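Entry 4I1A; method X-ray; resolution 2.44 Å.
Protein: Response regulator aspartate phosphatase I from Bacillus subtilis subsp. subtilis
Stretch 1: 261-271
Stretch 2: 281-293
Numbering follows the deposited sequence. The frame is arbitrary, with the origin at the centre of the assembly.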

# COMPACT_ATOMS: atom_id res chain seq x y z
N PHE A 261 0.77 -7.68 8.23
CA PHE A 261 1.39 -7.60 6.90
C PHE A 261 1.88 -8.95 6.38
O PHE A 261 2.33 -9.06 5.25
CB PHE A 261 2.57 -6.61 6.91
CG PHE A 261 2.17 -5.16 6.84
CD1 PHE A 261 1.10 -4.76 6.05
CD2 PHE A 261 2.87 -4.20 7.56
CE1 PHE A 261 0.73 -3.42 5.99
CE2 PHE A 261 2.51 -2.87 7.51
CZ PHE A 261 1.44 -2.47 6.73
N LEU A 262 1.80 -9.97 7.23
CA LEU A 262 2.22 -11.31 6.84
C LEU A 262 1.39 -11.80 5.66
O LEU A 262 1.92 -12.35 4.70
CB LEU A 262 2.05 -12.25 8.03
CG LEU A 262 2.42 -13.72 7.84
CD1 LEU A 262 3.77 -13.82 7.18
CD2 LEU A 262 2.45 -14.43 9.20
N THR A 263 0.08 -11.56 5.71
CA THR A 263 -0.81 -12.07 4.68
C THR A 263 -0.54 -11.43 3.32
O THR A 263 -0.48 -12.11 2.29
CB THR A 263 -2.29 -11.87 5.08
OG1 THR A 263 -2.54 -12.51 6.35
CG2 THR A 263 -3.19 -12.48 4.03
N LYS A 264 -0.38 -10.11 3.32
CA LYS A 264 -0.16 -9.33 2.11
C LYS A 264 1.18 -9.69 1.46
O LYS A 264 1.29 -9.77 0.23
CB LYS A 264 -0.22 -7.85 2.47
CG LYS A 264 0.40 -6.91 1.46
CD LYS A 264 0.07 -5.46 1.76
CE LYS A 264 0.42 -4.57 0.56
NZ LYS A 264 0.31 -3.11 0.84
N THR A 265 2.19 -9.90 2.29
CA THR A 265 3.50 -10.34 1.84
C THR A 265 3.45 -11.74 1.20
O THR A 265 4.09 -11.98 0.18
CB THR A 265 4.48 -10.36 3.04
OG1 THR A 265 4.50 -9.06 3.64
CG2 THR A 265 5.90 -10.76 2.64
N LEU A 266 2.70 -12.66 1.79
CA LEU A 266 2.57 -14.00 1.22
C LEU A 266 1.77 -13.94 -0.07
O LEU A 266 2.03 -14.68 -1.03
CB LEU A 266 1.91 -14.98 2.20
CG LEU A 266 2.83 -15.50 3.31
CD1 LEU A 266 2.01 -15.99 4.50
CD2 LEU A 266 3.76 -16.60 2.78
N PHE A 267 0.80 -13.04 -0.10
CA PHE A 267 -0.00 -12.89 -1.29
C PHE A 267 0.87 -12.43 -2.45
O PHE A 267 0.88 -13.04 -3.53
CB PHE A 267 -1.17 -11.93 -1.05
CG PHE A 267 -1.94 -11.62 -2.30
CD1 PHE A 267 -2.98 -12.45 -2.70
CD2 PHE A 267 -1.61 -10.53 -3.10
CE1 PHE A 267 -3.69 -12.19 -3.86
CE2 PHE A 267 -2.31 -10.26 -4.27
CZ PHE A 267 -3.35 -11.10 -4.65
N THR A 268 1.60 -11.34 -2.22
CA THR A 268 2.48 -10.74 -3.23
C THR A 268 3.54 -11.74 -3.68
O THR A 268 3.85 -11.85 -4.87
CB THR A 268 3.14 -9.45 -2.68
OG1 THR A 268 2.13 -8.64 -2.07
CG2 THR A 268 3.83 -8.64 -3.81
N LEU A 269 4.09 -12.47 -2.72
CA LEU A 269 5.07 -13.51 -3.01
C LEU A 269 4.47 -14.58 -3.92
O LEU A 269 5.08 -14.97 -4.92
CB LEU A 269 5.58 -14.13 -1.70
CG LEU A 269 6.81 -15.04 -1.72
CD1 LEU A 269 7.93 -14.46 -2.56
CD2 LEU A 269 7.29 -15.27 -0.30
N THR A 270 3.27 -15.04 -3.58
CA THR A 270 2.58 -16.06 -4.36
C THR A 270 2.41 -15.58 -5.79
O THR A 270 2.70 -16.30 -6.76
CB THR A 270 1.17 -16.37 -3.80
OG1 THR A 270 1.27 -16.79 -2.43
CG2 THR A 270 0.49 -17.45 -4.62
N TYR A 271 1.91 -14.36 -5.92
CA TYR A 271 1.62 -13.81 -7.24
C TYR A 271 2.90 -13.66 -8.07
O TYR A 271 2.93 -14.06 -9.24
CB TYR A 271 0.89 -12.47 -7.09
CG TYR A 271 0.11 -12.08 -8.31
CD1 TYR A 271 0.04 -12.92 -9.42
CD2 TYR A 271 -0.56 -10.87 -8.36
CE1 TYR A 271 -0.68 -12.56 -10.55
CE2 TYR A 271 -1.28 -10.50 -9.47
CZ TYR A 271 -1.34 -11.34 -10.56
OH TYR A 271 -2.06 -10.95 -11.66
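Stretch 2 281-293: VALIYFRKGRFIA

Where two antiparallel helices approach closely, a small residue on one can let a larger side chain of the other settle against its backbone. Residues 261-271 and 281-293 of this Bacillus subtilis response regulator aspartate phosphatase illustrate the principle well. Stretch 2 is helical from end to end, with backbone angles in the right-handed helical range throughout, and it continues beyond the stretch in both directions. It runs roughly antiparallel to the helix of stretch 1: the N-to-C directions make an angle of 156°, the signed crossing angle is -156°, and the axes approach to 8.2 Å. Together the two surfaces bury 552 Å². No hydrogen bond joins them; the contact is one of packing, side chain against side chain and side chain against backbone.

Because the helices are antiparallel, a walk forward along stretch 1 is a walk backward along stretch 2. Leu-262, the first residue to make contact, points toward the partner helix and places CD2 3.6 Å from CD1 of Ile-292. Thr-263 follows, its CA-to-CB bond directed sideways. Its OG1 lies 3.3 Å from CG2 of Ile-292, while its CG2 is 3.9 Å from CB of Ala-293, so the small threonine side chain meets both of these neighbours. Lys-264 and Thr-265, on another side of the helix, take no part.

One helical turn beyond Leu-262 comes the centre of the example. Leu-266 is a knob whose hole is formed by Tyr-285, Lys-288, Gly-289 and Ile-292. Its CD2 packs 3.6 Å from CD1 of Tyr-285, near the plane of the ring and at its edge, whereas CD1 of Leu-266 lies 4.0 Å from CA of Gly-289 and 4.0 Å from CD1 of Ile-292. The glycine permits a close approach here, the CA atoms of Leu-266 and Gly-289 being 5.4 Å apart. An ideally placed CB on Gly-289 would point toward stretch 1 and come within 3.3 Å of CB of Leu-266, a tight fit.

Phe-267 points away and Thr-268 is out of reach, but Leu-269 returns to the interface. Its CD2 sits over one face of the Tyr-285 ring, 3.6 Å from the centroid and 16° off the ring normal, a CH-pi contact. The aromatic ring thus receives Leu-269 on a face and Leu-266 at an edge.

Thr-270 completes the contact. The CA atoms of Thr-270 and Ala-282 are 4.8 Å apart, and CG2 of Thr-270 lies 3.5 Å from O of Ala-282 and 3.7 Å from CB of Phe-286. OG1 of Thr-270 packs 3.3 Å from CB of Tyr-285 but donates its hydrogen bond within its own helix, to O of Leu-266 at 2.6 Å; although OG1 of Thr-270 is also 3.3 Å from N of Phe-286, the angle is poor, and N of Phe-286 instead bonds to O of Ala-282 at 2.7 Å. Tyr-271 points away from the partner helix.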

# COMPACT_ATOMS: atom_id res chain seq x y z
N VAL A 281 6.34 -23.75 -6.43
CA VAL A 281 6.77 -22.95 -5.30
C VAL A 281 5.68 -21.93 -4.90
O VAL A 281 5.50 -21.61 -3.72
CB VAL A 281 8.09 -22.23 -5.63
CG1 VAL A 281 8.42 -21.15 -4.59
CG2 VAL A 281 9.22 -23.25 -5.73
N ALA A 282 4.95 -21.45 -5.90
CA ALA A 282 3.92 -20.45 -5.66
C ALA A 282 2.78 -21.09 -4.88
O ALA A 282 2.20 -20.47 -3.98
CB ALA A 282 3.40 -19.85 -7.00
N LEU A 283 2.48 -22.34 -5.22
CA LEU A 283 1.38 -23.08 -4.61
C LEU A 283 1.61 -23.29 -3.11
O LEU A 283 0.68 -23.41 -2.32
CB LEU A 283 1.22 -24.43 -5.31
CG LEU A 283 0.03 -25.30 -4.92
CD1 LEU A 283 -1.25 -24.51 -5.07
CD2 LEU A 283 0.00 -26.59 -5.75
N ILE A 284 2.88 -23.31 -2.72
CA ILE A 284 3.24 -23.44 -1.32
C ILE A 284 2.93 -22.14 -0.56
O ILE A 284 2.37 -22.18 0.55
CB ILE A 284 4.72 -23.81 -1.20
CG1 ILE A 284 4.88 -25.29 -1.56
CG2 ILE A 284 5.24 -23.49 0.19
CD1 ILE A 284 6.29 -25.69 -1.92
N TYR A 285 3.26 -21.00 -1.15
CA TYR A 285 2.95 -19.71 -0.54
C TYR A 285 1.46 -19.41 -0.65
O TYR A 285 0.90 -18.69 0.19
CB TYR A 285 3.79 -18.59 -1.18
CG TYR A 285 5.27 -18.70 -0.85
CD1 TYR A 285 5.73 -18.49 0.44
CD2 TYR A 285 6.20 -19.02 -1.84
CE1 TYR A 285 7.08 -18.61 0.75
CE2 TYR A 285 7.55 -19.14 -1.54
CZ TYR A 285 7.99 -18.92 -0.25
OH TYR A 285 9.33 -19.03 0.05
N PHE A 286 0.81 -19.95 -1.68
CA PHE A 286 -0.63 -19.84 -1.84
C PHE A 286 -1.39 -20.51 -0.69
O PHE A 286 -2.24 -19.87 -0.07
CB PHE A 286 -1.08 -20.45 -3.18
CG PHE A 286 -2.57 -20.58 -3.33
CD1 PHE A 286 -3.34 -19.48 -3.70
CD2 PHE A 286 -3.21 -21.79 -3.09
CE1 PHE A 286 -4.72 -19.59 -3.83
CE2 PHE A 286 -4.60 -21.91 -3.21
CZ PHE A 286 -5.36 -20.80 -3.58
N ARG A 287 -1.08 -21.77 -0.39
CA ARG A 287 -1.78 -22.50 0.68
C ARG A 287 -1.51 -21.89 2.04
O ARG A 287 -2.37 -21.89 2.91
CB ARG A 287 -1.39 -23.99 0.72
CG ARG A 287 -1.74 -24.76 -0.54
CD ARG A 287 -1.14 -26.15 -0.50
NE ARG A 287 -1.66 -27.03 -1.55
CZ ARG A 287 -0.90 -27.77 -2.35
NH1 ARG A 287 0.42 -27.73 -2.24
NH2 ARG A 287 -1.46 -28.55 -3.27
N LYS A 288 -0.30 -21.38 2.21
CA LYS A 288 0.11 -20.83 3.49
C LYS A 288 -0.60 -19.48 3.72
O LYS A 288 -1.10 -19.21 4.81
CB LYS A 288 1.64 -20.70 3.53
CG LYS A 288 2.20 -19.99 4.75
CD LYS A 288 3.59 -20.52 5.11
CE LYS A 288 4.49 -20.69 3.88
NZ LYS A 288 5.66 -21.59 4.17
N GLY A 289 -0.69 -18.67 2.68
CA GLY A 289 -1.32 -17.36 2.79
C GLY A 289 -2.83 -17.44 2.90
O GLY A 289 -3.45 -16.79 3.73
N ARG A 290 -3.41 -18.26 2.03
CA ARG A 290 -4.84 -18.54 2.05
C ARG A 290 -5.30 -19.03 3.42
O ARG A 290 -6.43 -18.74 3.83
CB ARG A 290 -5.15 -19.58 0.98
CG ARG A 290 -6.58 -20.01 0.88
CD ARG A 290 -6.60 -21.51 0.76
NE ARG A 290 -7.31 -21.97 -0.42
CZ ARG A 290 -7.18 -23.19 -0.92
NH1 ARG A 290 -6.37 -24.06 -0.32
NH2 ARG A 290 -7.86 -23.54 -2.00
N PHE A 291 -4.43 -19.74 4.12
CA PHE A 291 -4.76 -20.24 5.46
C PHE A 291 -4.68 -19.13 6.50
O PHE A 291 -5.58 -18.96 7.33
CB PHE A 291 -3.85 -21.42 5.84
CG PHE A 291 -3.87 -21.75 7.31
CD1 PHE A 291 -5.02 -22.24 7.92
CD2 PHE A 291 -2.73 -21.57 8.09
CE1 PHE A 291 -5.03 -22.55 9.28
CE2 PHE A 291 -2.73 -21.88 9.44
CZ PHE A 291 -3.89 -22.37 10.03
N ILE A 292 -3.58 -18.37 6.46
CA ILE A 292 -3.41 -17.25 7.35
C ILE A 292 -4.52 -16.21 7.17
O ILE A 292 -4.99 -15.62 8.14
CB ILE A 292 -2.00 -16.64 7.22
CG1 ILE A 292 -0.97 -17.67 7.71
CG2 ILE A 292 -1.88 -15.33 8.02
CD1 ILE A 292 0.42 -17.13 7.94
N ALA A 293 -4.95 -16.01 5.92
CA ALA A 293 -6.04 -15.09 5.62
C ALA A 293 -7.36 -15.55 6.23
O ALA A 293 -8.11 -14.75 6.78
CB ALA A 293 -6.19 -14.92 4.12